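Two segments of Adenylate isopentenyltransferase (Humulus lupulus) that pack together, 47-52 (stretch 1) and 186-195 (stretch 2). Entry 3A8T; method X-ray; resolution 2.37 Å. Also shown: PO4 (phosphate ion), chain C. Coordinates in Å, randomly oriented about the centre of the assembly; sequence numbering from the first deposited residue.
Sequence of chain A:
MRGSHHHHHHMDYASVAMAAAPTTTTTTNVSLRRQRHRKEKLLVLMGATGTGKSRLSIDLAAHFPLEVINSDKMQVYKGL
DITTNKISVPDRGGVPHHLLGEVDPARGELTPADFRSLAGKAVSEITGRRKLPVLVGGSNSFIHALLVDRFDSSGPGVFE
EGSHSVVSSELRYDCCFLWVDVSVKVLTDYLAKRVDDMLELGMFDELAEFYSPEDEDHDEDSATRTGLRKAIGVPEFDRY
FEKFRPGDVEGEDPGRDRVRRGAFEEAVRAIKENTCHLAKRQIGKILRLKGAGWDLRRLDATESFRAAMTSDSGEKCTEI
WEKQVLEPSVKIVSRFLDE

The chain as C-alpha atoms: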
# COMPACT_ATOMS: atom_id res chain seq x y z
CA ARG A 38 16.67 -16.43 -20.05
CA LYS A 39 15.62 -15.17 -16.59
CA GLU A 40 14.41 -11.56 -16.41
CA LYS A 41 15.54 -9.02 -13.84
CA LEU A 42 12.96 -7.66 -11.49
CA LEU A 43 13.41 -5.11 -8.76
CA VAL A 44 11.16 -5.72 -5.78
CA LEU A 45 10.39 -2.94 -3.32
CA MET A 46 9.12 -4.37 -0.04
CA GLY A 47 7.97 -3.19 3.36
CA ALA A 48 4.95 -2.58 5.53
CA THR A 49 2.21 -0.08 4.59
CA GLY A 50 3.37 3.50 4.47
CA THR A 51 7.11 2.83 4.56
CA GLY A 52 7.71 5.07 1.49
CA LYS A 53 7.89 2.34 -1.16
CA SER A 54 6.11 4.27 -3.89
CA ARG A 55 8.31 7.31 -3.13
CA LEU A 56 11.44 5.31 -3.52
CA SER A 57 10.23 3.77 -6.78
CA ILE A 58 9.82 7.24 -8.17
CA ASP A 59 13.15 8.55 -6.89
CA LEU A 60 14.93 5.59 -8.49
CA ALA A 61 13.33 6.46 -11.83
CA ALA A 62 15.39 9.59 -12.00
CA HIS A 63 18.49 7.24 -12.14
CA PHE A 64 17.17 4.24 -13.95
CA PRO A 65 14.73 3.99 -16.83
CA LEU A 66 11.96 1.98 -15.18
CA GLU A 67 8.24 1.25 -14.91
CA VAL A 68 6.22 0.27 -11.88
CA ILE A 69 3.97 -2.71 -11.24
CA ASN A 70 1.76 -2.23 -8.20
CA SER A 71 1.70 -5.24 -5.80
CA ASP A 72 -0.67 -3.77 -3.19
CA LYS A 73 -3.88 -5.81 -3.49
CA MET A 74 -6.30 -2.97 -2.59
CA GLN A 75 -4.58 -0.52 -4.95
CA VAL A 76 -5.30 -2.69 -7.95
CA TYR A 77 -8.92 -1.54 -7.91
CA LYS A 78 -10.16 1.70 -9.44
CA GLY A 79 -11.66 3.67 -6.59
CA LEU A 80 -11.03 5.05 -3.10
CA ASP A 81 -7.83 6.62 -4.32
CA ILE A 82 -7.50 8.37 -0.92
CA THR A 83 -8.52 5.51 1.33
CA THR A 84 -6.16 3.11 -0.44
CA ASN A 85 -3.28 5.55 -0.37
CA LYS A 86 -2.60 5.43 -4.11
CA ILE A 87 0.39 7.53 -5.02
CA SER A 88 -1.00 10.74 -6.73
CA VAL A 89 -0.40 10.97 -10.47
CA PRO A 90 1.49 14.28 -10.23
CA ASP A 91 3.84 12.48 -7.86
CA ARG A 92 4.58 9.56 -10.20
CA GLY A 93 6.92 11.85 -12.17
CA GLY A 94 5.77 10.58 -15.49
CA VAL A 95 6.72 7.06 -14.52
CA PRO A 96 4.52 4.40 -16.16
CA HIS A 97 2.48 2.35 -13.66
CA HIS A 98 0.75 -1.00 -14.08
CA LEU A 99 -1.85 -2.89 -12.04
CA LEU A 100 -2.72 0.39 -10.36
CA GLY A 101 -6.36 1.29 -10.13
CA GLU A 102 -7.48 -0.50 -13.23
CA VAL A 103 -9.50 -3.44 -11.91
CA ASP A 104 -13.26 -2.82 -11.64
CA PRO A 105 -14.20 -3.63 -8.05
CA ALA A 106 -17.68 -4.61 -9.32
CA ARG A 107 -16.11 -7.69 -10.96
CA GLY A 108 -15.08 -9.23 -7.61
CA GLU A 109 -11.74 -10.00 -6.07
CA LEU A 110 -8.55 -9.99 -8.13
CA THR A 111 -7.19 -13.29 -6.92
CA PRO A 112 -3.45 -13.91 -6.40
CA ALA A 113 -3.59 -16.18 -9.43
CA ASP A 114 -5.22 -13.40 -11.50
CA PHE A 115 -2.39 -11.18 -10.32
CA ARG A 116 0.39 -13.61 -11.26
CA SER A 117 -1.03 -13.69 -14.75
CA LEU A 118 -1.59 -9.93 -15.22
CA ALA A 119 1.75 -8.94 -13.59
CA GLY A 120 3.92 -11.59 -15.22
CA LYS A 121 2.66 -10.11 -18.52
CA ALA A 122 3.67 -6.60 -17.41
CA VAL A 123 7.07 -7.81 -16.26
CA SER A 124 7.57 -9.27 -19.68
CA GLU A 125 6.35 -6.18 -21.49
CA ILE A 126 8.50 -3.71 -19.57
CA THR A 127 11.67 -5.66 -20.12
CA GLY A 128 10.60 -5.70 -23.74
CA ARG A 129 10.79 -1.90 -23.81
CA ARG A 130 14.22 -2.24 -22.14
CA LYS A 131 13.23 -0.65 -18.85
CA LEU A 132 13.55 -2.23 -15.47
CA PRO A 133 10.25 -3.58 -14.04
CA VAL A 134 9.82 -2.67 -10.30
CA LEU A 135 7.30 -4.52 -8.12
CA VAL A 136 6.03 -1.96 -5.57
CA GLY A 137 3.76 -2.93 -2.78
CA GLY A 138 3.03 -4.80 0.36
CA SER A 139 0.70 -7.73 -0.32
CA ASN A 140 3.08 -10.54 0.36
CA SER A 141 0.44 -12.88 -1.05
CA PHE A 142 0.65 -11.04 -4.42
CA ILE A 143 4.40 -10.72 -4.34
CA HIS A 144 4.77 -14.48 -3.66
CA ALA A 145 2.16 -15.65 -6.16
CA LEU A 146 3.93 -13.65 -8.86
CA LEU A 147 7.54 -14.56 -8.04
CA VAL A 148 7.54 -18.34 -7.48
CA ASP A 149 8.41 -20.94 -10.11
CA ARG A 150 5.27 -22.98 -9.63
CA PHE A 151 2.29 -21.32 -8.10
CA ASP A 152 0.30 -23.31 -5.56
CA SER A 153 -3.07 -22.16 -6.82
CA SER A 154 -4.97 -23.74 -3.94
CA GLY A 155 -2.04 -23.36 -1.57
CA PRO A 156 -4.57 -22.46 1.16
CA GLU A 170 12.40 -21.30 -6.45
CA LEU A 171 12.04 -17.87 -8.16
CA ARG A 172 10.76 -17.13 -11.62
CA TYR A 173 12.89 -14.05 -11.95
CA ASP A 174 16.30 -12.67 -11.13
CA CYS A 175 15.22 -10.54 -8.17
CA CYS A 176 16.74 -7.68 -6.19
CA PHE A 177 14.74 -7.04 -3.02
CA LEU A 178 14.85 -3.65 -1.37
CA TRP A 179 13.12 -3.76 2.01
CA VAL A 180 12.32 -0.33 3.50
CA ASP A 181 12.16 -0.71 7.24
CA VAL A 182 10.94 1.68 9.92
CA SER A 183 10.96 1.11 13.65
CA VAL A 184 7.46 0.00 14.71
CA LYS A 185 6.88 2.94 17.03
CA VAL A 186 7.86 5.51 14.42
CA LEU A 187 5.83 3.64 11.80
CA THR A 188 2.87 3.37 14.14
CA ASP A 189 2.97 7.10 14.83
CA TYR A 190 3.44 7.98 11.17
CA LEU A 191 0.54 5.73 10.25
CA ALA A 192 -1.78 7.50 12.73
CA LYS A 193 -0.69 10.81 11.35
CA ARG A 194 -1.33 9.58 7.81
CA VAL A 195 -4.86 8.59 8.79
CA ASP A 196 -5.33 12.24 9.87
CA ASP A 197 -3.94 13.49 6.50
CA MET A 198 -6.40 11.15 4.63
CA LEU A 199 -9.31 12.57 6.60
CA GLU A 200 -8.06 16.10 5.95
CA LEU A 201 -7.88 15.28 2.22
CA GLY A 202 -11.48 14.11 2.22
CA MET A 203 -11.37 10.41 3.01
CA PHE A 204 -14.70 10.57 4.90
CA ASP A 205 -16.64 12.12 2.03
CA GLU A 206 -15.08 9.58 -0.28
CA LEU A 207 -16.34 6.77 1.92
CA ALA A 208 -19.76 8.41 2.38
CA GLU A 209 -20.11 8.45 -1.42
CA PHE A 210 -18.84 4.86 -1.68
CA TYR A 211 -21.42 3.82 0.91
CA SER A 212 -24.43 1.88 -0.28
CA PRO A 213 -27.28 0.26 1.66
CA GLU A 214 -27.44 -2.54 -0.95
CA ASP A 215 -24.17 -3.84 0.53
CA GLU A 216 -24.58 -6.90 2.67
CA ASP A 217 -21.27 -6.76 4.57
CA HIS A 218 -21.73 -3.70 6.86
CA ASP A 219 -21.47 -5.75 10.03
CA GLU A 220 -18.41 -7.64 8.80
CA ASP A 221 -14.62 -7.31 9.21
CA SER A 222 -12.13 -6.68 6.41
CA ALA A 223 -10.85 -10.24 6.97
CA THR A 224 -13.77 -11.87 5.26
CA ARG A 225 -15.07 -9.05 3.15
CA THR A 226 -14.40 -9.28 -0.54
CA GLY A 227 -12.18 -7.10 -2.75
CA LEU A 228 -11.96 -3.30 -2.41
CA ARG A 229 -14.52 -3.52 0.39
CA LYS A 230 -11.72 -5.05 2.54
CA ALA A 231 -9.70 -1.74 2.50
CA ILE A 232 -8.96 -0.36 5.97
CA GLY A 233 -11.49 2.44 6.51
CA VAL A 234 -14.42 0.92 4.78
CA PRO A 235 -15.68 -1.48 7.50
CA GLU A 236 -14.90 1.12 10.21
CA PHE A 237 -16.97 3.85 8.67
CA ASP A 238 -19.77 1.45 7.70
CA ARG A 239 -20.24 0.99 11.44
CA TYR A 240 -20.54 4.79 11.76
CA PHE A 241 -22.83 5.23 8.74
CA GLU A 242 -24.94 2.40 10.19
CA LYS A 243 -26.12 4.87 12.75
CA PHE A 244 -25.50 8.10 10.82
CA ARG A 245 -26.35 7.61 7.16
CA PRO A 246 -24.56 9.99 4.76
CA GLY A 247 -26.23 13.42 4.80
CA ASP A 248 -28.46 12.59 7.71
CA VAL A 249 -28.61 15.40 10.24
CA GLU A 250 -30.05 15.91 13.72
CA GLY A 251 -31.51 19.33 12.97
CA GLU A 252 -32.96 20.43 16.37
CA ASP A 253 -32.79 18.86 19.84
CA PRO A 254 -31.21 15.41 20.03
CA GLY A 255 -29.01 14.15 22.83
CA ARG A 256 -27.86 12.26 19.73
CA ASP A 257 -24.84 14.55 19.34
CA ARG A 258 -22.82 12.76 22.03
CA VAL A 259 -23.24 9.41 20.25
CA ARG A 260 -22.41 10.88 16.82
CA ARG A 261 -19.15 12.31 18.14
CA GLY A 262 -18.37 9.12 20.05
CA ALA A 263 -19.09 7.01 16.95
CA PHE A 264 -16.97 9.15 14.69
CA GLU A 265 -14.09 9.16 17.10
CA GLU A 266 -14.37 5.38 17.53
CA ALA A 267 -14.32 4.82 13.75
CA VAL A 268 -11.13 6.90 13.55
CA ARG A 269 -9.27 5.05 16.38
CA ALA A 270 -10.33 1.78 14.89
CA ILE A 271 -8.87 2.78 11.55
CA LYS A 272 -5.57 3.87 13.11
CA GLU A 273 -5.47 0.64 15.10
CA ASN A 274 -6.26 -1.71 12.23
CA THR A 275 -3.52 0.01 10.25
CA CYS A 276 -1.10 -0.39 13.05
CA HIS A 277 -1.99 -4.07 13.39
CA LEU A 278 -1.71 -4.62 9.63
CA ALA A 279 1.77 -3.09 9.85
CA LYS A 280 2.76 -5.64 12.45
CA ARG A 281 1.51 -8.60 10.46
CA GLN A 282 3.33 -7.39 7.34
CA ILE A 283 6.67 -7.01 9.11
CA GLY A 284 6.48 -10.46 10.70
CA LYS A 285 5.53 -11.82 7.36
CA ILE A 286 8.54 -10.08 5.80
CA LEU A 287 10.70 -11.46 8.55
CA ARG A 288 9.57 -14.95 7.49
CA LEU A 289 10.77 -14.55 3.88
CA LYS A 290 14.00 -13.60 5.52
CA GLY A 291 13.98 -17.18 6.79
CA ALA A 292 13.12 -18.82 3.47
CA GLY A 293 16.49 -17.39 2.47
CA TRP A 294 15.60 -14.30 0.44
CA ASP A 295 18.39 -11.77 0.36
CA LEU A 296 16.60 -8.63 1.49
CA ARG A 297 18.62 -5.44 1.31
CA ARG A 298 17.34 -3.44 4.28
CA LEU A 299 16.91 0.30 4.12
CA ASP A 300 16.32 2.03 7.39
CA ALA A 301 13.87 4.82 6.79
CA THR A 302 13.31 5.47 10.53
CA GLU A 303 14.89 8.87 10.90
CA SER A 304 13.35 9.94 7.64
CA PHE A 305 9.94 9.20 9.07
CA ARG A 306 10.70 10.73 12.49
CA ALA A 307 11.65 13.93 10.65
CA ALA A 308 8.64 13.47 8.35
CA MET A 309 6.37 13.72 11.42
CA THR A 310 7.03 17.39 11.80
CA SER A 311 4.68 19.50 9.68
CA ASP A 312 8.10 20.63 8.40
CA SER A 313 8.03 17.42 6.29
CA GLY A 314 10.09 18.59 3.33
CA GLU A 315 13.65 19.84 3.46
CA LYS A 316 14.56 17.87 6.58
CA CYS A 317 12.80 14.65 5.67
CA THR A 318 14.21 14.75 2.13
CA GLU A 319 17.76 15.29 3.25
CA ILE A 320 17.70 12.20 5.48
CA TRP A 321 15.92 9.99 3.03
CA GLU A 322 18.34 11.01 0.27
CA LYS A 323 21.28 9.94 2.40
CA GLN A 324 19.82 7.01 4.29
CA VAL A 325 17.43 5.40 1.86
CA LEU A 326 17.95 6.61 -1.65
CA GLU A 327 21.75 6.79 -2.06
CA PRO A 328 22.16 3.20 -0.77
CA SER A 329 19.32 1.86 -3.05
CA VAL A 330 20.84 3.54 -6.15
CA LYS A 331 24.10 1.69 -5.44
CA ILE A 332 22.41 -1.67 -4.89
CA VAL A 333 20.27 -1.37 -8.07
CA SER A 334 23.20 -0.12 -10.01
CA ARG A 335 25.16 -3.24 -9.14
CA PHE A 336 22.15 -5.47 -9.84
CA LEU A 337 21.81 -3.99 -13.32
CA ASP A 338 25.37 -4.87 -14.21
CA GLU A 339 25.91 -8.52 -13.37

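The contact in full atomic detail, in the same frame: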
# COMPACT_ATOMS: atom_id res chain seq x y z
N GLY A 47 8.11 -3.85 2.08
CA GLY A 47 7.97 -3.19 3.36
C GLY A 47 6.50 -3.03 3.75
O GLY A 47 5.58 -3.18 2.92
N ALA A 48 6.29 -2.78 5.03
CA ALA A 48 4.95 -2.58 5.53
C ALA A 48 4.35 -1.32 4.88
O ALA A 48 5.06 -0.54 4.23
CB ALA A 48 4.97 -2.40 7.06
N THR A 49 3.03 -1.18 5.06
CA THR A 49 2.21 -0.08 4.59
C THR A 49 2.76 1.26 5.05
O THR A 49 3.09 1.44 6.22
CB THR A 49 0.79 -0.22 5.13
OG1 THR A 49 0.04 0.99 4.89
CG2 THR A 49 0.83 -0.52 6.64
N GLY A 50 2.88 2.20 4.12
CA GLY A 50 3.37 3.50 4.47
C GLY A 50 4.86 3.62 4.70
O GLY A 50 5.28 4.67 5.20
N THR A 51 5.69 2.64 4.34
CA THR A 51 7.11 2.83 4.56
C THR A 51 7.82 3.64 3.42
O THR A 51 9.03 3.71 3.36
CB THR A 51 7.87 1.49 4.75
OG1 THR A 51 7.60 0.64 3.65
CG2 THR A 51 7.52 0.82 6.07
N GLY A 52 7.07 4.29 2.54
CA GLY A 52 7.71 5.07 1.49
C GLY A 52 8.15 4.28 0.26
O GLY A 52 9.05 4.72 -0.44
N VAL A 186 7.89 4.40 15.35
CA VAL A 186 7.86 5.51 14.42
C VAL A 186 6.81 5.26 13.33
O VAL A 186 6.05 6.16 12.97
CB VAL A 186 9.25 5.73 13.81
CG1 VAL A 186 9.20 6.84 12.72
CG2 VAL A 186 10.20 6.11 14.93
N LEU A 187 6.74 4.02 12.85
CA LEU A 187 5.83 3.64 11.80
C LEU A 187 4.41 3.84 12.29
O LEU A 187 3.60 4.48 11.65
CB LEU A 187 6.09 2.21 11.39
CG LEU A 187 5.25 1.72 10.20
CD1 LEU A 187 5.44 2.64 9.01
CD2 LEU A 187 5.61 0.26 9.89
N THR A 188 4.14 3.27 13.44
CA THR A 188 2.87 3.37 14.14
C THR A 188 2.41 4.84 14.19
O THR A 188 1.32 5.19 13.74
CB THR A 188 3.09 2.79 15.55
OG1 THR A 188 2.89 1.38 15.51
CG2 THR A 188 2.19 3.41 16.56
N ASP A 189 3.25 5.69 14.75
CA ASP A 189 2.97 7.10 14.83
C ASP A 189 2.79 7.76 13.46
O ASP A 189 1.93 8.62 13.27
CB ASP A 189 4.09 7.81 15.60
CG ASP A 189 4.06 7.49 17.09
OD1 ASP A 189 4.96 7.94 17.84
OD2 ASP A 189 3.11 6.77 17.52
N TYR A 190 3.61 7.36 12.48
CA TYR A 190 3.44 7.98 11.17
C TYR A 190 2.13 7.57 10.57
O TYR A 190 1.44 8.39 10.03
CB TYR A 190 4.58 7.64 10.24
CG TYR A 190 4.35 8.14 8.87
CD1 TYR A 190 4.55 9.49 8.54
CD2 TYR A 190 3.90 7.27 7.87
CE1 TYR A 190 4.29 9.95 7.24
CE2 TYR A 190 3.67 7.72 6.59
CZ TYR A 190 3.86 9.05 6.28
OH TYR A 190 3.54 9.45 4.99
N LEU A 191 1.78 6.31 10.73
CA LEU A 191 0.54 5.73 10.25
C LEU A 191 -0.73 6.37 10.84
O LEU A 191 -1.73 6.46 10.17
CB LEU A 191 0.53 4.25 10.54
CG LEU A 191 0.90 3.20 9.48
CD1 LEU A 191 1.41 3.77 8.16
CD2 LEU A 191 1.85 2.25 10.14
N ALA A 192 -0.67 6.82 12.09
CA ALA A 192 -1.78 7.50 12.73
C ALA A 192 -1.82 8.87 12.10
O ALA A 192 -2.89 9.38 11.79
CB ALA A 192 -1.56 7.64 14.27
N LYS A 193 -0.67 9.51 11.96
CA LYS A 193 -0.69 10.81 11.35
C LYS A 193 -1.28 10.72 9.93
O LYS A 193 -2.12 11.53 9.53
CB LYS A 193 0.71 11.37 11.33
CG LYS A 193 0.89 12.56 10.42
CD LYS A 193 2.36 12.77 10.15
CE LYS A 193 2.61 14.12 9.46
NZ LYS A 193 1.76 14.28 8.19
N ARG A 194 -0.85 9.73 9.16
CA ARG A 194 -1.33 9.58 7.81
C ARG A 194 -2.88 9.38 7.80
O ARG A 194 -3.55 9.81 6.88
CB ARG A 194 -0.59 8.42 7.16
CG ARG A 194 -0.92 8.26 5.74
CD ARG A 194 -0.11 7.19 5.05
NE ARG A 194 -0.60 5.85 5.37
CZ ARG A 194 -0.32 4.74 4.69
NH1 ARG A 194 0.49 4.77 3.62
NH2 ARG A 194 -0.90 3.60 5.06
N VAL A 195 -3.44 8.75 8.82
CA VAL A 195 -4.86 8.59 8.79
C VAL A 195 -5.44 10.01 8.87
O VAL A 195 -6.36 10.35 8.12
CB VAL A 195 -5.38 7.69 9.95
CG1 VAL A 195 -6.93 7.87 10.10
CG2 VAL A 195 -5.07 6.20 9.67
P PO4 C . 3.99 2.91 0.68
O1 PO4 C . 3.89 2.93 -0.81
O2 PO4 C . 2.73 2.33 1.24
O3 PO4 C . 5.15 2.08 1.10
O4 PO4 C . 4.16 4.29 1.19

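A short glycine-rich loop lies against one side of a helix in a small, mainly van der Waals contact that buries 276 Å² in total and is fastened at one end by a single hydrogen bond from an arginine to a threonine hydroxyl. The helical stretch presents Leu187, Tyr190, Leu191 and Arg194 to the loop, a spacing of three or four residues that places these side chains along the same side of the helix; all four have CA-to-CB bonds directed toward the loop.

The loop owes its shape to a type II beta turn from Ala48 to Thr51. Ala48 O accepts hydrogen bonds from Thr51 N at 3.2 Å and from Thr51 OG1 at 2.9 Å, so the Thr51 side chain, in the p rotamer and with its CA-to-CB bond pointing away from the helix, braces the turn. Its methyl still reaches the helix, with Thr51 CG2 4.0 Å from Leu187 CD1.

Leu187 is the apolar centre of this end of the contact. Its CD2 lies 3.9 Å from Ala48 CB, while its CD1 also approaches Thr49 O at 3.8 Å. The methyl of Ala48 points toward the helix and packs against the end of the leucine side chain. One turn further on, Leu191 CD1 packs 3.5 Å from Thr49 O and 4.2 Å from Gly50 CA, and Tyr190 CE2 lies 3.7 Å from Gly50 O.

Gly50 is where the backbones come close, its CA 6.8 Å from Leu191 CA. A beta carbon here would point toward the helix and lie 2.7 Å from Leu191 CD1, a clash, and 3.1 Å from Arg194 NH1. The positive phi of 76° independently favours glycine. Without a side chain, Gly50 CA can sit 3.3 Å from Arg194 NH1.

Arg194 closes the other end. With chi1 and chi2 both t and chi3 p, its side chain extends to the loop, and NH2 donates a hydrogen bond to Thr49 OG1 at 2.8 Å, with an N-H...O angle of 139°. Thr49, in the t rotamer, offers its hydroxyl near the plane of the guanidinium, as suits an N-H donor.

A phosphate ion, probably from the crystallisation liquor, accepts hydrogen bonds from two backbone amides of the loop: Gly50 N donates to PO4 O2 at 2.9 Å and Gly52 N to PO4 O4 at 3.2 Å. Gly52, at the N-cap of the following helix, makes no contact with stretch 2; its backbone angles by themselves call for glycine.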